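Local coordinates for protein probable starch synthase 4, chloroplastic/amyloplastic (Arabidopsis thaliana, PDB 6GNE) that is probably a plastid starch synthase with a GT-B fold, and binds ADP and glycans, at residues A[154-159]-A[190-194]; A[169-175]-A[223-229]; A[216-221]-A[246-250]. All coordinates share one frame; numbering follows the deposited sequence.

Contact 1: residues A[154-159]-A[190-194]; sequences PLYWDL and SCGLD. With GLC (alpha-D-glucopyranose), chain D.
Leu-193 and Leu-155 meet through their methyls, CD2 to CD2 at 3.7 Å, with the two side chains at about a right angle. Leu-193 has CG beside its backbone N (chi1 -70°), and this carries its end toward helix 152-160. CD2 of Leu-193 also lies 4.0 Å from CB of Pro-154. Leu-155 CD2 also approaches SG of Cys-191, at 4.3 Å. Further along the helix, CD1 of Leu-159 sits 3.7 Å from the carbonyl O of Gly-192, a residue with a positive phi of 117°, where glycine is favoured.

The contact joins a helix of the starch synthase catalytic domain to the loop between strand 183-184 and helix 195-198. Helix 117-134 also borders it, and its Arg-126 bonds the carbonyl of Cys-191.

The polar link is indirect. A water gives a hydrogen bond to Asp-158 OD2 and accepts one from Asp-194 N. Asp-194 is the N-cap of helix 195-198, and its OD1 takes the N-H of Gln-197.

Trp-157 belongs to a glycan site with Asp-158. The glucose of chain D lies over one face of its indole, O5 being 3.2 Å from CZ3. The Tyr-156 ring meets the opposite face with its edge, CD2 over the centre.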
loop_
_atom_site.group_PDB
_atom_site.type_symbol
_atom_site.label_atom_id
_atom_site.label_comp_id
_atom_site.label_asym_id
_atom_site.label_seq_id
_atom_site.Cartn_x
_atom_site.Cartn_y
_atom_site.Cartn_z
ATOM N N PRO A 154 0.091 1.734 22.611
ATOM C CA PRO A 154 0.355 2.183 23.989
ATOM C C PRO A 154 -0.778 3.024 24.595
ATOM O O PRO A 154 -1.061 2.864 25.792
ATOM C CB PRO A 154 1.638 3.014 23.865
ATOM C CG PRO A 154 1.699 3.411 22.415
ATOM C CD PRO A 154 1.078 2.281 21.662
ATOM N N LEU A 155 -1.422 3.880 23.798
ATOM C CA LEU A 155 -2.603 4.619 24.245
ATOM C C LEU A 155 -3.696 3.706 24.789
ATOM O O LEU A 155 -4.199 3.923 25.915
ATOM C CB LEU A 155 -3.158 5.516 23.137
ATOM C CG LEU A 155 -2.363 6.816 22.899
ATOM C CD1 LEU A 155 -2.773 7.524 21.620
ATOM C CD2 LEU A 155 -2.516 7.769 24.065
ATOM N N TYR A 156 -4.023 2.659 24.029
ATOM C CA TYR A 156 -5.072 1.722 24.440
ATOM C C TYR A 156 -4.787 1.115 25.809
ATOM O O TYR A 156 -5.650 1.137 26.677
ATOM C CB TYR A 156 -5.258 0.607 23.409
ATOM C CG TYR A 156 -6.371 -0.355 23.760
ATOM C CD1 TYR A 156 -7.692 0.023 23.642
ATOM C CD2 TYR A 156 -6.101 -1.642 24.214
ATOM C CE1 TYR A 156 -8.720 -0.862 23.949
ATOM C CE2 TYR A 156 -7.114 -2.539 24.518
ATOM C CZ TYR A 156 -8.420 -2.148 24.384
ATOM O OH TYR A 156 -9.437 -3.015 24.697
ATOM N N TRP A 157 -3.569 0.597 25.989
ATOM C CA TRP A 157 -3.210 -0.104 27.220
ATOM C C TRP A 157 -3.021 0.841 28.412
ATOM O O TRP A 157 -3.445 0.528 29.514
ATOM C CB TRP A 157 -1.979 -1.001 27.003
ATOM C CG TRP A 157 -2.288 -2.133 26.075
ATOM C CD1 TRP A 157 -1.723 -2.369 24.881
ATOM C CD2 TRP A 157 -3.277 -3.164 26.260
ATOM N NE1 TRP A 157 -2.289 -3.480 24.290
ATOM C CE2 TRP A 157 -3.254 -3.978 25.117
ATOM C CE3 TRP A 157 -4.170 -3.483 27.298
ATOM C CZ2 TRP A 157 -4.083 -5.098 24.965
ATOM C CZ3 TRP A 157 -5.005 -4.597 27.150
ATOM C CH2 TRP A 157 -4.942 -5.393 25.988
ATOM N N ASP A 158 -2.422 2.001 28.179
ATOM C CA ASP A 158 -2.136 2.944 29.253
ATOM C C ASP A 158 -3.343 3.792 29.655
ATOM O O ASP A 158 -3.529 4.051 30.832
ATOM C CB ASP A 158 -0.900 3.785 28.893
ATOM C CG ASP A 158 0.410 2.966 28.918
ATOM O OD1 ASP A 158 0.406 1.711 29.078
ATOM O OD2 ASP A 158 1.476 3.608 28.765
ATOM N N LEU A 159 -4.213 4.146 28.711
ATOM C CA LEU A 159 -5.325 5.071 29.011
ATOM C C LEU A 159 -6.772 4.609 28.747
ATOM O O LEU A 159 -7.711 5.279 29.224
ATOM C CB LEU A 159 -5.077 6.388 28.284
ATOM C CG LEU A 159 -3.742 7.093 28.597
ATOM C CD1 LEU A 159 -3.497 8.279 27.669
ATOM C CD2 LEU A 159 -3.642 7.508 30.066
ATOM N N SER A 190 2.275 14.976 24.026
ATOM C CA SER A 190 1.118 15.676 23.483
ATOM C C SER A 190 -0.161 14.829 23.504
ATOM O O SER A 190 -1.195 15.279 23.997
ATOM C CB SER A 190 1.400 16.197 22.064
ATOM O OG SER A 190 2.390 17.204 22.050
ATOM N N CYS A 191 -0.084 13.601 23.015
ATOM C CA CYS A 191 -1.282 12.741 22.899
ATOM C C CYS A 191 -1.729 12.138 24.228
ATOM O O CYS A 191 -2.790 11.515 24.278
ATOM C CB CYS A 191 -1.079 11.624 21.871
ATOM S SG CYS A 191 0.259 10.476 22.280
ATOM N N GLY A 192 -0.935 12.316 25.290
ATOM C CA GLY A 192 -1.306 11.887 26.649
ATOM C C GLY A 192 -0.396 10.832 27.253
ATOM O O GLY A 192 -0.558 10.478 28.436
ATOM N N LEU A 193 0.534 10.312 26.451
ATOM C CA LEU A 193 1.428 9.245 26.877
ATOM C C LEU A 193 2.485 9.749 27.844
ATOM O O LEU A 193 2.985 10.858 27.702
ATOM C CB LEU A 193 2.095 8.600 25.671
ATOM C CG LEU A 193 1.178 7.760 24.780
ATOM C CD1 LEU A 193 1.924 7.373 23.504
ATOM C CD2 LEU A 193 0.637 6.528 25.512
ATOM N N ASP A 194 2.818 8.902 28.814
ATOM C CA ASP A 194 3.787 9.207 29.864
ATOM C C ASP A 194 5.240 9.025 29.344
ATOM O O ASP A 194 5.709 7.897 29.137
ATOM C CB ASP A 194 3.522 8.301 31.066
ATOM C CG ASP A 194 4.201 8.791 32.297
ATOM O OD1 ASP A 194 5.427 8.620 32.415
ATOM O OD2 ASP A 194 3.509 9.378 33.146
HETATM C C1 GLC D . -2.490 -7.454 28.241
HETATM C C2 GLC D . -1.658 -7.606 26.971
HETATM C C3 GLC D . -0.286 -6.951 27.145
HETATM C C4 GLC D . -0.413 -5.539 27.690
HETATM C C5 GLC D . -1.279 -5.466 28.940
HETATM C C6 GLC D . -1.448 -4.019 29.426
HETATM O O1 GLC D . -1.931 -8.292 29.271
HETATM O O2 GLC D . -1.528 -9.005 26.693
HETATM O O3 GLC D . 0.430 -6.872 25.914
HETATM O O4 GLC D . 0.880 -5.116 28.068
HETATM O O5 GLC D . -2.547 -6.076 28.657
HETATM O O6 GLC D . -0.809 -3.799 30.696
HETATM O O HOH W 1 1.798 6.331 29.133
#

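Contact 2: residues A[169-175]-A[223-229]. With AC1 (4,6-dideoxy-4-{[(1S,4R,5S,6S)-4,5,6-trihydroxy-3-(hydroxymethyl)cyclohex-2-en-1-yl]amino}-alpha-D-glucopyranose), chain C.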
loop_
_atom_site.group_PDB
_atom_site.type_symbol
_atom_site.label_atom_id
_atom_site.label_comp_id
_atom_site.label_asym_id
_atom_site.label_seq_id
_atom_site.Cartn_x
_atom_site.Cartn_y
_atom_site.Cartn_z
ATOM N N ARG A 169 -8.256 -6.903 21.566
ATOM C CA ARG A 169 -6.862 -7.175 21.232
ATOM C C ARG A 169 -6.387 -6.162 20.183
ATOM O O ARG A 169 -7.163 -5.759 19.313
ATOM C CB ARG A 169 -6.737 -8.550 20.599
ATOM C CG ARG A 169 -6.195 -9.649 21.458
ATOM C CD ARG A 169 -7.173 -10.152 22.481
ATOM N NE ARG A 169 -6.855 -9.603 23.786
ATOM C CZ ARG A 169 -5.877 -10.046 24.584
ATOM N NH1 ARG A 169 -5.051 -11.023 24.177
ATOM N NH2 ARG A 169 -5.707 -9.489 25.794
ATOM N N ILE A 170 -5.100 -5.821 20.240
ATOM C CA ILE A 170 -4.495 -4.862 19.313
ATOM C C ILE A 170 -3.672 -5.600 18.263
ATOM O O ILE A 170 -2.827 -6.451 18.586
ATOM C CB ILE A 170 -3.624 -3.810 20.050
ATOM C CG1 ILE A 170 -4.401 -3.156 21.214
ATOM C CG2 ILE A 170 -3.123 -2.735 19.090
ATOM C CD1 ILE A 170 -5.750 -2.606 20.828
ATOM N N CYS A 171 -3.960 -5.295 16.997
ATOM C CA CYS A 171 -3.167 -5.763 15.874
ATOM C C CYS A 171 -2.496 -4.548 15.255
ATOM O O CYS A 171 -3.110 -3.483 15.083
ATOM C CB CYS A 171 -4.045 -6.484 14.856
ATOM S SG CYS A 171 -3.184 -7.251 13.445
ATOM N N PHE A 172 -1.213 -4.702 14.952
ATOM C CA PHE A 172 -0.452 -3.663 14.242
ATOM C C PHE A 172 0.159 -4.216 12.969
ATOM O O PHE A 172 0.840 -5.226 13.002
ATOM C CB PHE A 172 0.641 -3.111 15.141
ATOM C CG PHE A 172 1.519 -2.125 14.458
ATOM C CD1 PHE A 172 1.022 -0.916 14.060
ATOM C CD2 PHE A 172 2.855 -2.391 14.242
ATOM C CE1 PHE A 172 1.817 0.014 13.433
ATOM C CE2 PHE A 172 3.677 -1.464 13.632
ATOM C CZ PHE A 172 3.147 -0.258 13.220
ATOM N N THR A 173 -0.113 -3.579 11.846
ATOM C CA THR A 173 0.550 -3.920 10.593
ATOM C C THR A 173 1.525 -2.775 10.244
ATOM O O THR A 173 1.105 -1.621 10.191
ATOM C CB THR A 173 -0.479 -4.170 9.486
ATOM O OG1 THR A 173 -1.280 -5.299 9.828
ATOM C CG2 THR A 173 0.197 -4.423 8.126
ATOM N N CYS A 174 2.817 -3.093 10.066
ATOM C CA CYS A 174 3.760 -2.149 9.408
ATOM C C CYS A 174 3.934 -2.530 7.951
ATOM O O CYS A 174 4.404 -3.654 7.640
ATOM C CB CYS A 174 5.135 -2.088 10.095
ATOM S SG CYS A 174 6.129 -0.694 9.482
ATOM N N HIS A 175 3.538 -1.599 7.086
ATOM C CA HIS A 175 3.574 -1.764 5.627
ATOM C C HIS A 175 4.926 -1.292 5.004
ATOM O O HIS A 175 5.208 -1.550 3.809
ATOM C CB HIS A 175 2.451 -0.963 4.978
ATOM C CG HIS A 175 1.074 -1.372 5.385
ATOM N ND1 HIS A 175 0.193 -1.956 4.505
ATOM C CD2 HIS A 175 0.398 -1.210 6.544
ATOM C CE1 HIS A 175 -0.953 -2.174 5.118
ATOM N NE2 HIS A 175 -0.851 -1.739 6.358
ATOM N N SER A 223 1.413 -4.412 21.002
ATOM C CA SER A 223 0.341 -5.049 20.250
ATOM C C SER A 223 0.340 -6.523 20.542
ATOM O O SER A 223 1.376 -7.085 20.789
ATOM C CB SER A 223 0.519 -4.793 18.764
ATOM O OG SER A 223 0.498 -3.393 18.505
ATOM N N ASN A 224 -0.827 -7.142 20.489
ATOM C CA ASN A 224 -0.954 -8.594 20.666
ATOM C C ASN A 224 -0.613 -9.376 19.392
ATOM O O ASN A 224 -0.285 -10.575 19.468
ATOM C CB ASN A 224 -2.386 -8.941 21.094
ATOM C CG ASN A 224 -2.791 -8.223 22.348
ATOM O OD1 ASN A 224 -3.612 -7.275 22.343
ATOM N ND2 ASN A 224 -2.177 -8.624 23.429
ATOM N N ILE A 225 -0.737 -8.700 18.233
ATOM C CA ILE A 225 -0.453 -9.280 16.929
ATOM C C ILE A 225 0.309 -8.234 16.136
ATOM O O ILE A 225 -0.130 -7.086 16.056
ATOM C CB ILE A 225 -1.762 -9.642 16.139
ATOM C CG1 ILE A 225 -2.684 -10.572 16.944
ATOM C CG2 ILE A 225 -1.446 -10.317 14.812
ATOM C CD1 ILE A 225 -4.127 -10.562 16.455
ATOM N N VAL A 226 1.437 -8.629 15.532
ATOM C CA VAL A 226 2.205 -7.719 14.666
ATOM C C VAL A 226 2.426 -8.373 13.337
ATOM O O VAL A 226 2.998 -9.460 13.281
ATOM C CB VAL A 226 3.589 -7.371 15.266
ATOM C CG1 VAL A 226 4.271 -6.308 14.399
ATOM C CG2 VAL A 226 3.467 -6.943 16.758
ATOM N N THR A 227 1.998 -7.729 12.247
ATOM C CA THR A 227 2.278 -8.262 10.892
ATOM C C THR A 227 2.991 -7.273 10.003
ATOM O O THR A 227 3.022 -6.075 10.265
ATOM C CB THR A 227 1.013 -8.772 10.140
ATOM O OG1 THR A 227 0.316 -7.681 9.517
ATOM C CG2 THR A 227 0.079 -9.519 11.087
ATOM N N THR A 228 3.593 -7.826 8.952
ATOM C CA THR A 228 3.982 -7.058 7.789
ATOM C C THR A 228 3.490 -7.775 6.542
ATOM O O THR A 228 2.871 -8.838 6.614
ATOM C CB THR A 228 5.479 -6.728 7.750
ATOM O OG1 THR A 228 5.712 -5.786 6.711
ATOM C CG2 THR A 228 6.327 -7.961 7.525
ATOM N N VAL A 229 3.783 -7.188 5.404
ATOM C CA VAL A 229 2.983 -7.411 4.221
ATOM C C VAL A 229 3.541 -8.456 3.206
ATOM O O VAL A 229 2.942 -8.631 2.112
ATOM C CB VAL A 229 2.638 -6.054 3.574
ATOM C CG1 VAL A 229 1.705 -5.293 4.521
ATOM C CG2 VAL A 229 3.901 -5.233 3.284
HETATM C C1 AC1 C . 3.071 5.481 3.333
HETATM O O2 AC1 C . 3.574 4.320 5.402
HETATM C C2 AC1 C . 3.101 4.132 4.058
HETATM C C4A AC1 C . 3.352 -2.176 0.262
HETATM C C3 AC1 C . 3.925 3.092 3.281
HETATM O O3 AC1 C . 3.838 1.861 4.004
HETATM C C4 AC1 C . 3.392 2.968 1.851
HETATM N N4A AC1 C . 4.057 1.939 1.031
HETATM C C5 AC1 C . 3.505 4.365 1.236
HETATM O O5 AC1 C . 2.687 5.278 1.972
HETATM C C6 AC1 C . 3.009 4.439 -0.198
HETATM C C1B AC1 C . 4.053 0.501 1.337
HETATM C C2B AC1 C . 5.066 -0.327 0.506
HETATM O O2B AC1 C . 5.994 0.484 -0.241
HETATM C C3B AC1 C . 4.432 -1.354 -0.425
HETATM O O3B AC1 C . 5.459 -2.281 -0.767
HETATM O O4 AC1 C . 2.745 -3.043 -0.699
HETATM C C5B AC1 C . 2.338 -1.302 0.938
HETATM C C7B AC1 C . 2.650 -0.073 1.364
HETATM C C6B AC1 C . 0.951 -1.836 1.204
HETATM O O6B AC1 C . 1.001 -2.955 2.097
#
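Ser-223 touches Phe-172 and Ile-170 as the chain leaves helix 215-222. Its OG lies 3.4 Å from CB of Phe-172, but bonds back to the carbonyl of Ala-219. Asn-224 uses its side chain in place of a strand carbonyl. OD1 accepts the N-H of Ile-170 at 3.0 Å, in the carbonyl plane and on a lone pair, with a nearly straight N-H...O angle of 171°. Its CG stands beside the backbone N (chi1 -57°), turned to the edge of strand 169-174. The amide stacks on the poorly ordered guanidinium of Arg-169, the planes 15° apart.

At Ile-225 the parallel pairing begins. Its N gives to Ile-170 O, and its O takes the N-H of Phe-172. CG2 rests 3.8 Å from SG of Cys-171. On the other sheet face, CG1 of Val-226 meets the edge of the Phe-172 ring. Thr-227 bonds Phe-172 O and Cys-174 N through its backbone. Its OG1 lies 2.9 Å from OG1 of Thr-173, and the two hydroxyls also bond Tyr-490 and His-143 respectively. Thr-228 OG1 reaches Cys-174 O at 2.7 Å. Val-229 then turns CG1 to within 3.7 Å of His-175 ND1.

That ND1 donates to O6B of AC1 at 2.7 Å, in the plane of the imidazole, while NE2 pairs with His-145. These are neighbouring parallel strands of the N-terminal Rossmann-like domain of a GT-B fold, whose C-terminal strand ends line the glycan pocket.

Contact 3: residues A[216-221]-A[246-250]; sequences VKGAII and LHSTL. With GLC (alpha-D-glucopyranose), chain B.
Ile-220 faces helix 247-252 and splits its two branches between two partners. CG2 is anti to the backbone N and meets CG2 of Thr-249 at 3.8 Å. CG1 lies beside the backbone N (chi1 -69°), and the chain then extends to put CD1 3.9 Å from CD2 of Leu-250. The Ile-220 and Leu-250 side chains stand at about a right angle.

Leu-246 also divides its methyls. Its CD1 meets CG1 of Val-216 at 3.9 Å, again nearly at right angles. Its CD2 lies 3.9 Å from CB of Lys-217.

Lys-217 starts with CG opposite the backbone N (chi1 -175°) and then bends at each later torsion. This winding course takes its aliphatic part past both Leu-246 and Thr-249. CD comes 3.5 Å from OG1 of Thr-249, a carbon-oxygen packing contact. The ammonium group finds its hydrogen bond elsewhere, at the carbonyl of Pro-201. The lysine thus lends methylene groups to an apolar joint while its ammonium group is hydrogen-bonded outside it.

In Thr-249 OG1 stands beside the backbone N and CG2 opposite it (chi1 -60°), so that OG1 faces the lysine and CG2 the isoleucine.

Ile-221 is at the margin. Its CG2 approaches O3 of the chain B glucose, and its carbonyl takes a weak bond from O2 of that sugar.

Helix 215-222 has other neighbours as well. Val-216 and Ala-219 rest on Phe-172 of strand 169-174, and on Trp-147 and Ala-150 of helix 146-150 respectively. The helix therefore lies between helix 247-252 and the sheet.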
loop_
_atom_site.group_PDB
_atom_site.type_symbol
_atom_site.label_atom_id
_atom_site.label_comp_id
_atom_site.label_asym_id
_atom_site.label_seq_id
_atom_site.Cartn_x
_atom_site.Cartn_y
_atom_site.Cartn_z
ATOM N N VAL A 216 6.746 3.039 15.893
ATOM C CA VAL A 216 6.637 1.680 15.373
ATOM C C VAL A 216 7.188 0.681 16.386
ATOM O O VAL A 216 6.610 -0.384 16.559
ATOM C CB VAL A 216 7.317 1.539 13.993
ATOM C CG1 VAL A 216 7.358 0.083 13.527
ATOM C CG2 VAL A 216 6.569 2.374 12.966
ATOM N N LYS A 217 8.265 1.033 17.075
ATOM C CA LYS A 217 8.789 0.175 18.142
ATOM C C LYS A 217 7.807 -0.018 19.304
ATOM O O LYS A 217 7.693 -1.118 19.861
ATOM C CB LYS A 217 10.096 0.714 18.702
ATOM C CG LYS A 217 10.665 -0.246 19.717
ATOM C CD LYS A 217 12.156 -0.311 19.782
ATOM C CE LYS A 217 12.727 0.578 20.837
ATOM N NZ LYS A 217 13.883 -0.074 21.504
ATOM N N GLY A 218 7.118 1.057 19.683
ATOM C CA GLY A 218 6.035 0.963 20.657
ATOM C C GLY A 218 4.892 0.081 20.210
ATOM O O GLY A 218 4.321 -0.619 21.025
ATOM N N ALA A 219 4.547 0.111 18.928
ATOM C CA ALA A 219 3.477 -0.754 18.425
ATOM C C ALA A 219 3.890 -2.205 18.353
ATOM O O ALA A 219 3.055 -3.075 18.550
ATOM C CB ALA A 219 2.982 -0.280 17.096
ATOM N N ILE A 220 5.169 -2.482 18.094
ATOM C CA ILE A 220 5.624 -3.871 18.103
ATOM C C ILE A 220 5.490 -4.426 19.523
ATOM O O ILE A 220 5.048 -5.536 19.729
ATOM C CB ILE A 220 7.048 -4.035 17.571
ATOM C CG1 ILE A 220 7.109 -3.744 16.058
ATOM C CG2 ILE A 220 7.607 -5.432 17.865
ATOM C CD1 ILE A 220 8.479 -3.264 15.571
ATOM N N ILE A 221 5.868 -3.622 20.499
ATOM C CA ILE A 221 5.875 -4.050 21.900
ATOM C C ILE A 221 4.473 -4.203 22.483
ATOM O O ILE A 221 4.131 -5.212 23.054
ATOM C CB ILE A 221 6.770 -3.111 22.726
ATOM C CG1 ILE A 221 8.236 -3.317 22.255
ATOM C CG2 ILE A 221 6.667 -3.397 24.226
ATOM C CD1 ILE A 221 9.161 -2.211 22.660
ATOM N N LEU A 246 15.458 -1.894 13.806
ATOM C CA LEU A 246 14.416 -2.605 14.550
ATOM C C LEU A 246 14.565 -4.126 14.568
ATOM O O LEU A 246 13.803 -4.808 15.263
ATOM C CB LEU A 246 13.025 -2.259 13.993
ATOM C CG LEU A 246 12.523 -0.860 14.320
ATOM C CD1 LEU A 246 11.194 -0.602 13.587
ATOM C CD2 LEU A 246 12.390 -0.670 15.828
ATOM N N HIS A 247 15.520 -4.665 13.816
ATOM C CA HIS A 247 15.725 -6.115 13.744
ATOM C C HIS A 247 15.783 -6.819 15.115
ATOM O O HIS A 247 15.147 -7.862 15.277
ATOM C CB HIS A 247 16.930 -6.446 12.857
ATOM C CG HIS A 247 18.261 -6.234 13.499
ATOM N ND1 HIS A 247 18.814 -4.984 13.667
ATOM C CD2 HIS A 247 19.156 -7.118 14.012
ATOM C CE1 HIS A 247 19.999 -5.107 14.250
ATOM N NE2 HIS A 247 20.230 -6.390 14.465
ATOM N N SER A 248 16.478 -6.221 16.088
ATOM C CA SER A 248 16.635 -6.783 17.445
ATOM C C SER A 248 15.302 -6.919 18.188
ATOM O O SER A 248 15.063 -7.922 18.879
ATOM C CB SER A 248 17.569 -5.912 18.322
ATOM O OG SER A 248 18.826 -5.656 17.714
ATOM N N THR A 249 14.464 -5.892 18.064
ATOM C CA THR A 249 13.148 -5.887 18.667
ATOM C C THR A 249 12.231 -6.948 18.036
ATOM O O THR A 249 11.479 -7.635 18.753
ATOM C CB THR A 249 12.516 -4.483 18.529
ATOM O OG1 THR A 249 13.351 -3.532 19.191
ATOM C CG2 THR A 249 11.099 -4.441 19.107
ATOM N N LEU A 250 12.287 -7.064 16.709
ATOM C CA LEU A 250 11.483 -8.051 15.980
ATOM C C LEU A 250 11.906 -9.493 16.242
ATOM O O LEU A 250 11.044 -10.380 16.290
ATOM C CB LEU A 250 11.490 -7.768 14.470
ATOM C CG LEU A 250 10.688 -6.546 14.026
ATOM C CD1 LEU A 250 11.191 -6.071 12.689
ATOM C CD2 LEU A 250 9.186 -6.810 14.011
HETATM C C1 GLC B . 1.488 -4.201 27.181
HETATM C C2 GLC B . 2.715 -4.838 26.516
HETATM C C3 GLC B . 3.855 -5.040 27.512
HETATM C C4 GLC B . 4.129 -3.678 28.160
HETATM C C5 GLC B . 2.863 -3.305 28.956
HETATM C C6 GLC B . 2.995 -2.065 29.844
HETATM O O2 GLC B . 2.394 -6.083 25.906
HETATM O O3 GLC B . 5.035 -5.555 26.879
HETATM O O4 GLC B . 5.348 -3.654 28.927
HETATM O O5 GLC B . 1.818 -3.081 27.999
HETATM O O6 GLC B . 1.721 -1.425 30.058
#

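Contacts 2 and 3 are buried, while contact 1 is partly buried, its centre about 27 Å from the centre of the chain. Contact 2 is held by backbone, amide and hydroxyl hydrogen bonds between its segments. Contacts 1 and 3 are mainly apolar, and contact 1 adds a water bridge. Helix 152-160 of contact 1 meets contact 2 where Trp-157 packs on Ile-170 and Asn-224. Helix 215-222 of contact 3 runs on into strand 225-228 of contact 2, and CG2 of Val-226 packs on the carbonyl O of Ile-220. Trp-157, Asp-158, Ile-221 and Asn-224 bring all three contacts to one glycan site. Contact 2 alone also supplies residues to the AC1 pocket, at its other end.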